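Local coordinates for encapsidation protein (Bacillus phage phi29, PDB 5HD9) that probably hydrolyses ATP, through its N-terminal ASCE-fold domain, to drive packaging of the phage genome into the capsid as part of the viral DNA packaging motor, at residues A[4-9]-A[29-34]; A[10-15]-A[182-187]; A[16-21]-A[150-155]; A[25-30]-A[188-193]; A[35-40]-A[68-73]. All coordinates share one frame; numbering follows the deposited sequence.

Contact 1: residues A[4-9]-A[29-34]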
# COMPACT_ATOMS: atom_id res chain seq x y z
N TYR A 4 -8.34 13.29 3.17
CA TYR A 4 -8.59 11.86 3.33
C TYR A 4 -8.15 11.37 4.70
O TYR A 4 -6.99 11.49 5.08
CB TYR A 4 -7.88 11.04 2.25
CG TYR A 4 -8.02 9.55 2.46
CD1 TYR A 4 -9.22 8.90 2.20
CD2 TYR A 4 -6.96 8.79 2.94
CE1 TYR A 4 -9.37 7.54 2.40
CE2 TYR A 4 -7.09 7.42 3.15
CZ TYR A 4 -8.30 6.80 2.88
OH TYR A 4 -8.43 5.45 3.08
N ASN A 5 -9.11 10.81 5.45
CA ASN A 5 -8.85 10.25 6.77
C ASN A 5 -8.92 8.73 6.73
O ASN A 5 -10.01 8.17 6.58
CB ASN A 5 -9.87 10.80 7.78
CG ASN A 5 -9.57 10.38 9.21
OD1 ASN A 5 -8.65 9.60 9.46
ND2 ASN A 5 -10.34 10.90 10.15
N PRO A 6 -7.77 8.04 6.85
CA PRO A 6 -7.80 6.58 6.72
C PRO A 6 -8.31 5.86 7.97
O PRO A 6 -8.35 4.63 7.97
CB PRO A 6 -6.34 6.24 6.46
CG PRO A 6 -5.58 7.27 7.21
CD PRO A 6 -6.40 8.54 7.10
N GLN A 7 -8.69 6.60 9.01
CA GLN A 7 -9.07 6.00 10.28
C GLN A 7 -10.19 4.97 10.13
O GLN A 7 -10.09 3.86 10.65
CB GLN A 7 -9.50 7.07 11.28
CG GLN A 7 -9.93 6.50 12.64
CD GLN A 7 -10.46 7.56 13.59
OE1 GLN A 7 -9.85 7.84 14.62
NE2 GLN A 7 -11.60 8.15 13.24
N LYS A 8 -11.26 5.33 9.42
CA LYS A 8 -12.40 4.43 9.30
C LYS A 8 -12.01 3.18 8.52
O LYS A 8 -12.36 2.07 8.91
CB LYS A 8 -13.59 5.11 8.62
CG LYS A 8 -14.82 4.22 8.58
CD LYS A 8 -16.12 5.02 8.53
CE LYS A 8 -17.28 4.17 8.03
NZ LYS A 8 -18.46 5.00 7.65
N MSE A 9 -11.28 3.36 7.42
CA MSE A 9 -10.80 2.24 6.62
C MSE A 9 -9.97 1.28 7.46
O MSE A 9 -10.16 0.07 7.42
CB MSE A 9 -9.98 2.74 5.42
CG MSE A 9 -9.47 1.64 4.50
SE MSE A 9 -7.69 0.98 4.97
CE MSE A 9 -6.65 2.59 4.57
N TYR A 29 -0.39 9.98 0.17
CA TYR A 29 0.25 10.72 1.25
C TYR A 29 -0.03 10.08 2.60
O TYR A 29 0.89 9.82 3.38
CB TYR A 29 -0.24 12.17 1.24
CG TYR A 29 0.36 13.03 2.32
CD1 TYR A 29 -0.18 13.07 3.60
CD2 TYR A 29 1.47 13.83 2.05
CE1 TYR A 29 0.37 13.87 4.58
CE2 TYR A 29 2.02 14.64 3.03
CZ TYR A 29 1.47 14.65 4.29
OH TYR A 29 2.03 15.45 5.26
N ALA A 30 -1.31 9.83 2.88
CA ALA A 30 -1.73 9.24 4.14
C ALA A 30 -1.03 7.90 4.39
O ALA A 30 -0.69 7.57 5.53
CB ALA A 30 -3.24 9.05 4.16
N MSE A 31 -0.82 7.14 3.32
CA MSE A 31 -0.25 5.81 3.44
C MSE A 31 1.27 5.83 3.44
O MSE A 31 1.92 4.78 3.43
CB MSE A 31 -0.78 4.90 2.33
CG MSE A 31 -2.26 4.52 2.48
SE MSE A 31 -2.68 3.73 4.22
CE MSE A 31 -3.32 5.31 5.16
N LYS A 32 1.85 7.03 3.42
CA LYS A 32 3.25 7.21 3.76
C LYS A 32 3.33 7.53 5.26
O LYS A 32 4.13 6.96 6.00
CB LYS A 32 3.91 8.32 2.93
CG LYS A 32 4.12 8.01 1.44
CD LYS A 32 4.90 9.15 0.77
CE LYS A 32 5.18 8.93 -0.72
NZ LYS A 32 4.73 7.63 -1.28
N VAL A 33 2.47 8.44 5.71
CA VAL A 33 2.44 8.88 7.10
C VAL A 33 2.12 7.75 8.07
O VAL A 33 2.74 7.65 9.14
CB VAL A 33 1.39 10.01 7.32
CG1 VAL A 33 1.21 10.33 8.81
CG2 VAL A 33 1.80 11.26 6.56
N TYR A 34 1.16 6.90 7.72
CA TYR A 34 0.70 5.86 8.64
C TYR A 34 1.81 4.87 9.00
O TYR A 34 2.11 4.70 10.17
CB TYR A 34 -0.51 5.12 8.06
CG TYR A 34 -0.92 3.91 8.87
CD1 TYR A 34 -1.60 4.05 10.06
CD2 TYR A 34 -0.61 2.62 8.43
CE1 TYR A 34 -1.97 2.94 10.81
CE2 TYR A 34 -0.97 1.51 9.17
CZ TYR A 34 -1.65 1.68 10.36
OH TYR A 34 -2.01 0.57 11.09
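Selenomethionine M31 leans out of helix 26-42 toward the chain that leads into helix 7-11. From CB the side chain sets off with CG anti to the carbonyl carbon (chi1 -71°), beside the backbone N, and CG packs on L153 of the neighbouring sheet strand. The chain then bends at chi2 and again at chi3. SE meets the tip of M9 head-on, its selenium 4.1 Å from M9 CE, while I151 of strand 149-153 also touches the M31 side chain. CE, at the end, lies against the P6 ring, 3.4 Å from P6 CB and 3.6 Å from P6 CG; the first distance is shorter than usual carbon-carbon contact, so the fit is tight. One residue earlier on the helix, A30 offers its methyl to the edge of the Y4 ring, in the ring plane, with A30 CB 3.9 Å from Y4 CD2. The helix is the one that follows the first strand of this ASCE-type P-loop fold, and helix 7-11 lies beside it on the same face of the central sheet. N5 shapes the entry to helix 7-11: N5 OD1 accepts a capping bond from Q7 N at 3.0 Å, the N-H lying above the carbonyl plane. The far end of Y4 turns elsewhere, its OH hydrogen-bonding to E186 of strand 183-186.

Contact 2: residues A[10-15]-A[182-187]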
# COMPACT_ATOMS: atom_id res chain seq x y z
N LEU A 10 -9.04 1.84 8.23
CA LEU A 10 -8.14 1.04 9.07
C LEU A 10 -8.88 0.33 10.20
O LEU A 10 -8.47 -0.76 10.61
CB LEU A 10 -7.04 1.93 9.65
CG LEU A 10 -6.01 2.46 8.65
CD1 LEU A 10 -5.25 3.64 9.24
CD2 LEU A 10 -5.04 1.35 8.25
N SER A 11 -9.95 0.95 10.69
CA SER A 11 -10.70 0.40 11.81
C SER A 11 -11.35 -0.94 11.47
O SER A 11 -11.63 -1.75 12.36
CB SER A 11 -11.77 1.39 12.28
OG SER A 11 -12.81 1.51 11.32
N TYR A 12 -11.59 -1.19 10.18
CA TYR A 12 -12.16 -2.46 9.74
C TYR A 12 -11.20 -3.61 10.03
O TYR A 12 -11.63 -4.76 10.16
CB TYR A 12 -12.49 -2.42 8.25
CG TYR A 12 -13.80 -1.75 7.93
CD1 TYR A 12 -14.99 -2.47 7.93
CD2 TYR A 12 -13.86 -0.39 7.62
CE1 TYR A 12 -16.19 -1.86 7.64
CE2 TYR A 12 -15.06 0.22 7.33
CZ TYR A 12 -16.22 -0.52 7.34
OH TYR A 12 -17.42 0.09 7.05
N ASP A 13 -9.91 -3.30 10.11
CA ASP A 13 -8.91 -4.28 10.51
C ASP A 13 -8.85 -5.47 9.54
O ASP A 13 -8.62 -6.60 9.95
CB ASP A 13 -9.22 -4.77 11.93
CG ASP A 13 -7.97 -4.99 12.76
OD1 ASP A 13 -6.91 -5.31 12.17
OD2 ASP A 13 -8.05 -4.85 14.00
N ARG A 14 -9.04 -5.20 8.25
CA ARG A 14 -8.98 -6.25 7.23
C ARG A 14 -7.56 -6.42 6.72
O ARG A 14 -6.80 -5.46 6.64
CB ARG A 14 -9.93 -5.93 6.06
CG ARG A 14 -11.41 -5.79 6.45
CD ARG A 14 -11.84 -6.91 7.39
NE ARG A 14 -13.27 -7.20 7.32
CZ ARG A 14 -14.18 -6.82 8.22
NH1 ARG A 14 -13.85 -6.10 9.28
NH2 ARG A 14 -15.45 -7.17 8.04
N ILE A 15 -7.20 -7.66 6.38
CA ILE A 15 -5.85 -7.97 5.91
C ILE A 15 -5.59 -7.39 4.53
O ILE A 15 -4.46 -7.01 4.22
CB ILE A 15 -5.61 -9.50 5.86
CG1 ILE A 15 -5.76 -10.12 7.25
CG2 ILE A 15 -4.23 -9.82 5.29
CD1 ILE A 15 -4.76 -9.65 8.26
N ASP A 182 -12.45 -10.82 4.88
CA ASP A 182 -11.01 -10.59 4.95
C ASP A 182 -10.54 -9.45 4.06
O ASP A 182 -9.34 -9.21 3.93
CB ASP A 182 -10.24 -11.86 4.58
CG ASP A 182 -10.26 -12.89 5.68
OD1 ASP A 182 -9.62 -12.65 6.73
OD2 ASP A 182 -10.91 -13.94 5.51
N ALA A 183 -11.49 -8.74 3.44
CA ALA A 183 -11.13 -7.67 2.53
C ALA A 183 -12.10 -6.49 2.61
O ALA A 183 -13.22 -6.62 3.11
CB ALA A 183 -11.06 -8.19 1.10
N LEU A 184 -11.65 -5.35 2.10
CA LEU A 184 -12.40 -4.11 2.16
C LEU A 184 -12.12 -3.27 0.91
O LEU A 184 -10.97 -3.15 0.50
CB LEU A 184 -12.03 -3.32 3.43
CG LEU A 184 -12.59 -1.91 3.57
CD1 LEU A 184 -14.10 -1.95 3.70
CD2 LEU A 184 -11.97 -1.22 4.78
N ILE A 185 -13.17 -2.72 0.32
CA ILE A 185 -13.03 -1.80 -0.81
C ILE A 185 -13.58 -0.44 -0.42
O ILE A 185 -14.77 -0.32 -0.11
CB ILE A 185 -13.75 -2.32 -2.08
CG1 ILE A 185 -13.12 -3.64 -2.54
CG2 ILE A 185 -13.67 -1.29 -3.21
CD1 ILE A 185 -13.89 -4.35 -3.64
N GLU A 186 -12.72 0.57 -0.43
CA GLU A 186 -13.14 1.94 -0.14
C GLU A 186 -13.12 2.79 -1.40
O GLU A 186 -12.17 2.76 -2.17
CB GLU A 186 -12.24 2.58 0.92
CG GLU A 186 -12.74 3.95 1.38
CD GLU A 186 -11.81 4.64 2.35
OE1 GLU A 186 -10.62 4.25 2.41
OE2 GLU A 186 -12.26 5.56 3.06
N ILE A 187 -14.20 3.54 -1.61
CA ILE A 187 -14.25 4.54 -2.67
C ILE A 187 -14.43 5.90 -2.01
O ILE A 187 -15.55 6.34 -1.77
CB ILE A 187 -15.39 4.26 -3.66
CG1 ILE A 187 -15.18 2.90 -4.33
CG2 ILE A 187 -15.44 5.34 -4.73
CD1 ILE A 187 -16.38 2.37 -5.08
O HOH W 1 -8.97 -9.71 7.55
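The turn between helix 7-11 and the first strand, 16-19, of the central sheet here crosses the start of strand 183-186, the parallel neighbour of 16-19. L184, with CG anti to the backbone N (chi1 172°), stands up from its strand beneath Y12. Its CD1 sits over the centre of one face of the Y12 ring, 4.1 Å from the centroid, a CH-pi contact almost along the ring normal. The other methyl, L184 CD2, lies 3.5 Å from the ring carbon Y12 CD2, and the two side chains cross at about a right angle. R14 lies across L184 as well, its CG 4.0 Å from L184 CB. Bent at chi2, the arginine chain folds back so that NH1 donates to Y12 O at 2.7 Å, in the carbonyl plane and on a lone pair; NE is bonded to Y180 O, which fixes the guanidinium from a second side. Water 1 bridges the segments by accepting from I15 N at 3.0 Å and donating to D182 OD1, a carboxylate oxygen that also has a salt bridge to R145. The link from helix 7-11 to strand 16-19 thus packs on the sheet, in the layered alpha/beta build of a P-loop fold.

Contact 3: residues A[16-21]-A[150-155]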
# COMPACT_ATOMS: atom_id res chain seq x y z
N LEU A 16 -6.64 -7.33 3.72
CA LEU A 16 -6.53 -6.83 2.35
C LEU A 16 -7.48 -5.65 2.15
O LEU A 16 -8.67 -5.73 2.44
CB LEU A 16 -6.84 -7.96 1.36
CG LEU A 16 -6.11 -8.02 0.01
CD1 LEU A 16 -4.60 -7.85 0.15
CD2 LEU A 16 -6.43 -9.34 -0.66
N ASN A 17 -6.93 -4.53 1.67
CA ASN A 17 -7.70 -3.30 1.49
C ASN A 17 -7.44 -2.67 0.13
O ASN A 17 -6.29 -2.57 -0.31
CB ASN A 17 -7.35 -2.29 2.59
CG ASN A 17 -7.55 -2.85 3.99
OD1 ASN A 17 -8.62 -2.69 4.58
ND2 ASN A 17 -6.52 -3.49 4.52
N PHE A 18 -8.51 -2.25 -0.54
CA PHE A 18 -8.42 -1.59 -1.83
C PHE A 18 -9.10 -0.22 -1.78
O PHE A 18 -10.32 -0.14 -1.63
CB PHE A 18 -9.05 -2.44 -2.93
CG PHE A 18 -8.56 -3.87 -2.96
CD1 PHE A 18 -9.22 -4.85 -2.24
CD2 PHE A 18 -7.44 -4.22 -3.70
CE1 PHE A 18 -8.77 -6.16 -2.26
CE2 PHE A 18 -6.99 -5.53 -3.72
CZ PHE A 18 -7.66 -6.50 -3.00
N VAL A 19 -8.32 0.85 -1.90
CA VAL A 19 -8.87 2.20 -1.96
C VAL A 19 -8.77 2.70 -3.40
O VAL A 19 -7.67 2.84 -3.94
CB VAL A 19 -8.13 3.16 -1.02
CG1 VAL A 19 -8.89 4.48 -0.90
CG2 VAL A 19 -7.96 2.53 0.36
N ILE A 20 -9.92 2.94 -4.02
CA ILE A 20 -9.97 3.22 -5.45
C ILE A 20 -10.76 4.49 -5.76
O ILE A 20 -11.46 5.03 -4.90
CB ILE A 20 -10.57 2.03 -6.23
CG1 ILE A 20 -12.03 1.80 -5.81
CG2 ILE A 20 -9.73 0.78 -5.99
CD1 ILE A 20 -12.72 0.70 -6.60
N GLY A 21 -10.64 4.96 -7.00
CA GLY A 21 -11.20 6.24 -7.39
C GLY A 21 -10.46 7.37 -6.71
O GLY A 21 -10.89 8.53 -6.78
N CYS A 150 -2.51 -5.20 4.15
CA CYS A 150 -2.06 -4.77 2.84
C CYS A 150 -3.08 -3.78 2.32
O CYS A 150 -4.28 -4.05 2.34
CB CYS A 150 -1.91 -5.96 1.89
SG CYS A 150 -1.35 -5.52 0.24
N ILE A 151 -2.60 -2.62 1.88
CA ILE A 151 -3.47 -1.57 1.38
C ILE A 151 -3.08 -1.22 -0.05
O ILE A 151 -1.98 -0.75 -0.31
CB ILE A 151 -3.42 -0.32 2.27
CG1 ILE A 151 -3.82 -0.67 3.70
CG2 ILE A 151 -4.35 0.76 1.73
CD1 ILE A 151 -3.19 0.19 4.75
N CYS A 152 -4.00 -1.49 -0.98
CA CYS A 152 -3.77 -1.23 -2.39
C CYS A 152 -4.50 0.03 -2.82
O CYS A 152 -5.68 0.20 -2.53
CB CYS A 152 -4.23 -2.43 -3.23
SG CYS A 152 -3.47 -3.99 -2.72
N LEU A 153 -3.78 0.93 -3.50
CA LEU A 153 -4.33 2.22 -3.90
C LEU A 153 -4.36 2.37 -5.42
O LEU A 153 -3.47 1.89 -6.13
CB LEU A 153 -3.50 3.36 -3.31
CG LEU A 153 -3.09 3.28 -1.84
CD1 LEU A 153 -2.07 4.36 -1.54
CD2 LEU A 153 -4.30 3.41 -0.93
N SER A 154 -5.38 3.07 -5.92
CA SER A 154 -5.46 3.40 -7.34
C SER A 154 -6.33 4.62 -7.58
O SER A 154 -7.33 4.82 -6.89
CB SER A 154 -6.01 2.21 -8.13
OG SER A 154 -6.17 2.56 -9.50
N ASN A 155 -5.94 5.43 -8.56
CA ASN A 155 -6.76 6.54 -9.01
C ASN A 155 -7.86 6.03 -9.93
O ASN A 155 -8.84 6.73 -10.20
CB ASN A 155 -5.92 7.60 -9.72
CG ASN A 155 -4.75 8.09 -8.88
OD1 ASN A 155 -3.61 8.07 -9.33
ND2 ASN A 155 -5.04 8.54 -7.66
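One carbonyl oxygen, C150 O, takes two N-H groups from the same residue: N17 N at 2.8 Å, approaching nearly along the C=O axis, and the side-chain N17 ND2 at 3.2 Å, from above the carbonyl plane. The amide is set for this by chi1 -55°, which puts CG beside the backbone N, and ND2 also donates to R14 O, so two acceptors hold its orientation. Beyond this the strands run parallel in strict register from L16 beside C150 to V19 beside L153. C152 N gives a short, almost straight bond of 2.6 Å to N17 O, C152 O receives V19 N, and S154 N reaches V19 O just past the paired strands. On the face carrying L16, F18, C150 and C152, the thiol C152 SG stands obliquely to the F18 ring, 4.8 Å from its centroid, and C152 CB lies 3.7 Å from F18 CD2; F164 meets the same ring edge-to-face. L16 CD1 rests on C150 CB. On the other face V19 and L153 lie side by side, V19 CB 3.8 Å from L153 CD2, under helix 26-42. G21, with positive phi, then leaves the sheet beside N155 at what is consistent with the start of a Walker A loop. Strand 149-153 thus lies between 16-19 and 109-115, the inserted strand that marks the ASCE class of P-loop fold.

Contact 4: residues A[25-30]-A[188-193]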
# COMPACT_ATOMS: atom_id res chain seq x y z
N ILE A 25 -3.78 13.17 -4.15
CA ILE A 25 -3.18 13.90 -3.03
C ILE A 25 -3.06 13.01 -1.79
O ILE A 25 -1.97 12.57 -1.42
CB ILE A 25 -3.94 15.24 -2.63
CG1 ILE A 25 -3.15 15.98 -1.54
CG2 ILE A 25 -5.43 15.02 -2.24
CD1 ILE A 25 -3.96 16.97 -0.70
N GLY A 26 -4.20 12.69 -1.19
CA GLY A 26 -4.23 12.36 0.22
C GLY A 26 -4.03 10.90 0.53
O GLY A 26 -3.41 10.55 1.54
N LYS A 27 -4.55 10.05 -0.34
CA LYS A 27 -4.55 8.61 -0.12
C LYS A 27 -3.12 8.10 -0.07
O LYS A 27 -2.72 7.42 0.87
CB LYS A 27 -5.36 7.91 -1.22
CG LYS A 27 -6.88 8.00 -1.07
CD LYS A 27 -7.44 9.42 -0.93
CE LYS A 27 -7.27 10.26 -2.19
NZ LYS A 27 -8.32 11.31 -2.32
N SER A 28 -2.34 8.46 -1.09
CA SER A 28 -0.94 8.05 -1.17
C SER A 28 -0.13 8.70 -0.06
O SER A 28 0.72 8.06 0.57
CB SER A 28 -0.36 8.43 -2.53
OG SER A 28 -0.98 7.68 -3.57
N TYR A 29 -0.39 9.98 0.17
CA TYR A 29 0.25 10.72 1.25
C TYR A 29 -0.03 10.08 2.60
O TYR A 29 0.89 9.82 3.38
CB TYR A 29 -0.24 12.17 1.24
CG TYR A 29 0.36 13.03 2.32
CD1 TYR A 29 -0.18 13.07 3.60
CD2 TYR A 29 1.47 13.83 2.05
CE1 TYR A 29 0.37 13.87 4.58
CE2 TYR A 29 2.02 14.64 3.03
CZ TYR A 29 1.47 14.65 4.29
OH TYR A 29 2.03 15.45 5.26
N ALA A 30 -1.31 9.83 2.88
CA ALA A 30 -1.73 9.24 4.14
C ALA A 30 -1.03 7.90 4.39
O ALA A 30 -0.69 7.57 5.53
CB ALA A 30 -3.24 9.05 4.16
N PRO A 188 -13.31 6.57 -1.68
CA PRO A 188 -13.42 7.83 -0.94
C PRO A 188 -14.08 8.94 -1.75
O PRO A 188 -13.81 9.07 -2.94
CB PRO A 188 -11.96 8.19 -0.63
CG PRO A 188 -11.16 6.95 -0.89
CD PRO A 188 -11.91 6.21 -1.95
N ASP A 189 -14.93 9.71 -1.08
CA ASP A 189 -15.55 10.88 -1.69
C ASP A 189 -14.93 12.13 -1.07
O ASP A 189 -15.61 13.14 -0.86
CB ASP A 189 -17.07 10.86 -1.47
CG ASP A 189 -17.45 10.66 -0.02
OD1 ASP A 189 -17.29 11.61 0.78
OD2 ASP A 189 -17.91 9.56 0.33
N SER A 190 -13.63 12.06 -0.80
CA SER A 190 -12.95 13.06 0.02
C SER A 190 -12.87 14.43 -0.64
O SER A 190 -12.94 15.45 0.05
CB SER A 190 -11.53 12.57 0.36
OG SER A 190 -10.79 12.26 -0.81
N LEU A 191 -12.73 14.46 -1.97
CA LEU A 191 -12.52 15.72 -2.68
C LEU A 191 -13.78 16.22 -3.39
O LEU A 191 -13.72 17.12 -4.22
CB LEU A 191 -11.37 15.57 -3.68
CG LEU A 191 -10.02 15.27 -3.01
CD1 LEU A 191 -8.93 14.99 -4.03
CD2 LEU A 191 -9.59 16.42 -2.10
N ASP A 192 -14.93 15.63 -3.05
CA ASP A 192 -16.21 16.21 -3.41
C ASP A 192 -16.64 17.12 -2.26
O ASP A 192 -17.17 16.64 -1.25
CB ASP A 192 -17.26 15.13 -3.68
CG ASP A 192 -18.54 15.69 -4.30
OD1 ASP A 192 -18.82 16.89 -4.13
OD2 ASP A 192 -19.26 14.92 -4.98
N PHE A 193 -16.41 18.41 -2.42
CA PHE A 193 -16.62 19.38 -1.34
C PHE A 193 -18.04 19.91 -1.29
O PHE A 193 -18.43 20.61 -0.36
CB PHE A 193 -15.64 20.55 -1.49
CG PHE A 193 -14.21 20.22 -1.14
CD1 PHE A 193 -13.86 18.98 -0.64
CD2 PHE A 193 -13.22 21.17 -1.30
CE1 PHE A 193 -12.54 18.69 -0.32
CE2 PHE A 193 -11.91 20.89 -0.98
CZ PHE A 193 -11.57 19.65 -0.49
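K27 NZ donates to S190 OG at 3.0 Å, the polar link between the start of helix 26-42 and the loop after strand 183-186. Sequence and strand-loop-helix geometry fit a Walker A motif (P-loop), in which K27 would be the lysine expected to meet nucleotide phosphates. Its chain leaves the helix with CG beside the backbone N and bends at chi2 and chi3 (54° and 67°), curling NZ back so that it also bonds to R23 O of the loop. S190 receives it with OG in the crowded position between its own backbone N and carbonyl carbon (chi1 56°). L191 flanks the ammonium: its CD1 is 4.1 Å from K27 NZ and 3.9 Å from I25 CG2, I25 and L191 crossing obliquely. Nearer the root of the lysine, K27 CG lies 4.4 Å from P188 CG.

In the next shell, S190 and L191 are the middle residues of a type I beta turn from D189 to D192, which presents both toward the helix. Y4 packs on K27 and P188 alike, as does V19 of the central strand. I25 is the N-cap, its O accepting weakly from Y29 N; A30 N bonds to G26 O at 2.6 Å.

Contact 5: residues A[35-40]-A[68-73]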
# COMPACT_ATOMS: atom_id res chain seq x y z
N PRO A 35 2.44 4.23 8.00
CA PRO A 35 3.50 3.28 8.35
C PRO A 35 4.71 3.92 9.03
O PRO A 35 5.35 3.28 9.86
CB PRO A 35 3.89 2.66 7.00
CG PRO A 35 3.36 3.60 5.96
CD PRO A 35 2.15 4.23 6.55
N ILE A 36 5.03 5.16 8.68
CA ILE A 36 6.13 5.87 9.33
C ILE A 36 5.81 6.04 10.82
O ILE A 36 6.69 5.88 11.66
CB ILE A 36 6.39 7.24 8.68
CG1 ILE A 36 7.01 7.05 7.30
CG2 ILE A 36 7.33 8.09 9.54
CD1 ILE A 36 7.06 8.30 6.46
N ASN A 37 4.56 6.36 11.13
CA ASN A 37 4.14 6.51 12.52
C ASN A 37 4.18 5.17 13.26
O ASN A 37 4.52 5.13 14.44
CB ASN A 37 2.74 7.11 12.61
CG ASN A 37 2.76 8.62 12.71
OD1 ASN A 37 3.27 9.18 13.68
ND2 ASN A 37 2.18 9.29 11.72
N ARG A 38 3.82 4.09 12.57
CA ARG A 38 3.81 2.77 13.19
C ARG A 38 5.24 2.36 13.54
O ARG A 38 5.47 1.71 14.56
CB ARG A 38 3.17 1.72 12.27
CG ARG A 38 1.69 1.93 11.96
CD ARG A 38 0.80 2.01 13.20
NE ARG A 38 0.77 0.76 13.96
CZ ARG A 38 -0.01 0.54 15.01
NH1 ARG A 38 -0.85 1.47 15.44
NH2 ARG A 38 0.04 -0.63 15.64
N PHE A 39 6.21 2.73 12.70
CA PHE A 39 7.59 2.38 12.99
C PHE A 39 8.13 3.18 14.17
O PHE A 39 8.76 2.64 15.07
CB PHE A 39 8.51 2.61 11.79
CG PHE A 39 9.93 2.20 12.05
CD1 PHE A 39 10.30 0.87 11.98
CD2 PHE A 39 10.89 3.13 12.42
CE1 PHE A 39 11.60 0.47 12.25
CE2 PHE A 39 12.19 2.75 12.69
CZ PHE A 39 12.54 1.42 12.61
N ILE A 40 7.88 4.49 14.14
CA ILE A 40 8.36 5.38 15.19
C ILE A 40 7.77 4.98 16.54
O ILE A 40 8.47 4.98 17.56
CB ILE A 40 8.03 6.85 14.87
CG1 ILE A 40 8.86 7.32 13.67
CG2 ILE A 40 8.29 7.75 16.08
CD1 ILE A 40 8.51 8.70 13.16
N GLN A 68 8.00 17.08 6.17
CA GLN A 68 7.61 18.17 7.06
C GLN A 68 6.81 17.65 8.25
O GLN A 68 6.64 18.36 9.24
CB GLN A 68 6.81 19.23 6.30
CG GLN A 68 7.33 19.55 4.90
CD GLN A 68 8.81 19.89 4.86
OE1 GLN A 68 9.36 20.42 5.83
NE2 GLN A 68 9.46 19.59 3.75
N GLU A 69 6.31 16.42 8.16
CA GLU A 69 5.55 15.81 9.25
C GLU A 69 6.43 15.23 10.34
O GLU A 69 5.99 15.04 11.48
CB GLU A 69 4.65 14.71 8.71
CG GLU A 69 3.47 15.21 7.89
CD GLU A 69 2.10 15.02 8.56
OE1 GLU A 69 2.03 14.39 9.63
OE2 GLU A 69 1.10 15.51 8.01
N PHE A 70 7.68 14.93 9.99
CA PHE A 70 8.61 14.29 10.90
C PHE A 70 9.95 15.02 10.91
O PHE A 70 10.98 14.44 10.58
CB PHE A 70 8.83 12.82 10.51
CG PHE A 70 7.55 12.04 10.37
CD1 PHE A 70 6.96 11.44 11.47
CD2 PHE A 70 6.94 11.89 9.13
CE1 PHE A 70 5.79 10.72 11.35
CE2 PHE A 70 5.76 11.17 9.00
CZ PHE A 70 5.19 10.58 10.11
N PRO A 71 9.93 16.31 11.29
CA PRO A 71 11.15 17.12 11.21
C PRO A 71 12.27 16.63 12.12
O PRO A 71 13.45 16.79 11.79
CB PRO A 71 10.67 18.51 11.64
CG PRO A 71 9.49 18.24 12.50
CD PRO A 71 8.81 17.06 11.89
N ASP A 72 11.92 16.03 13.26
CA ASP A 72 12.91 15.59 14.24
C ASP A 72 13.25 14.11 14.08
O ASP A 72 13.76 13.48 15.01
CB ASP A 72 12.40 15.86 15.66
CG ASP A 72 12.14 17.33 15.91
OD1 ASP A 72 13.02 18.15 15.58
OD2 ASP A 72 11.05 17.67 16.42
N HIS A 73 12.94 13.56 12.91
CA HIS A 73 13.34 12.20 12.57
C HIS A 73 14.10 12.25 11.25
O HIS A 73 13.75 13.00 10.35
CB HIS A 73 12.12 11.29 12.46
CG HIS A 73 11.45 11.02 13.77
ND1 HIS A 73 11.88 10.03 14.64
CD2 HIS A 73 10.39 11.61 14.37
CE1 HIS A 73 11.10 10.03 15.71
NE2 HIS A 73 10.19 10.97 15.57
O HOH W 2 1.89 12.12 12.26
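CH-pi contacts carry most of this meeting between helix 26-42 and the loop before strand 75-78. I36 CG2, anti to its backbone N, points onto one face of the F70 ring, 3.4 Å from the centroid though shifted toward the rim, and lies 3.3 Å from F70 CZ. One helical turn on, I40 CD1 comes over the centre of the H73 imidazole, 3.6 Å from its centroid, and I40 CG2 lies 3.6 Å from H73 CE1.

Apolar packing joins the two: I40 CD1 is also 3.6 Å from F70 CD1, so a single methyl is wedged between both rings. F70 and H73 begin and end a type I beta turn, closed by H73 N to F70 O, which sets the rings on the same side of the loop.

Polar contacts stay at the margin. The N37 amide meets the F70 ring at its edge, ND2 being 3.6 Å from F70 CZ with the planes 59° apart. ND2 also donates to water 2, whose onward bond to E69 OE1 is weak. H73 ND1 has its partner in D85.

Hydrophobic fit over ring faces therefore does the joining here, and the D85 bond would fix the imidazole's rotation while tending to favour its protonated form.

Overall arrangement
Contacts 1 and 3 are buried and lie nearest the centre of the chain; contact 4 is at the surface, and contacts 2 and 5 are partly buried. Contact 3 is held mainly by backbone hydrogen bonds within the sheet. Contact 1 stacks helices against it by apolar and selenium packing, and contact 2 adds ring-face packing and a water. Helix 26-42 serves contacts 4, 1 and 5 in turn: its start meets a loop through one lysine bond and apolar contacts, its middle meets helix 7-11 and the residues leading into it, and its later part meets aromatic side chains. Y4 ties contact 1 to contact 2 through E186, and Y29 reaches E69 of contact 5.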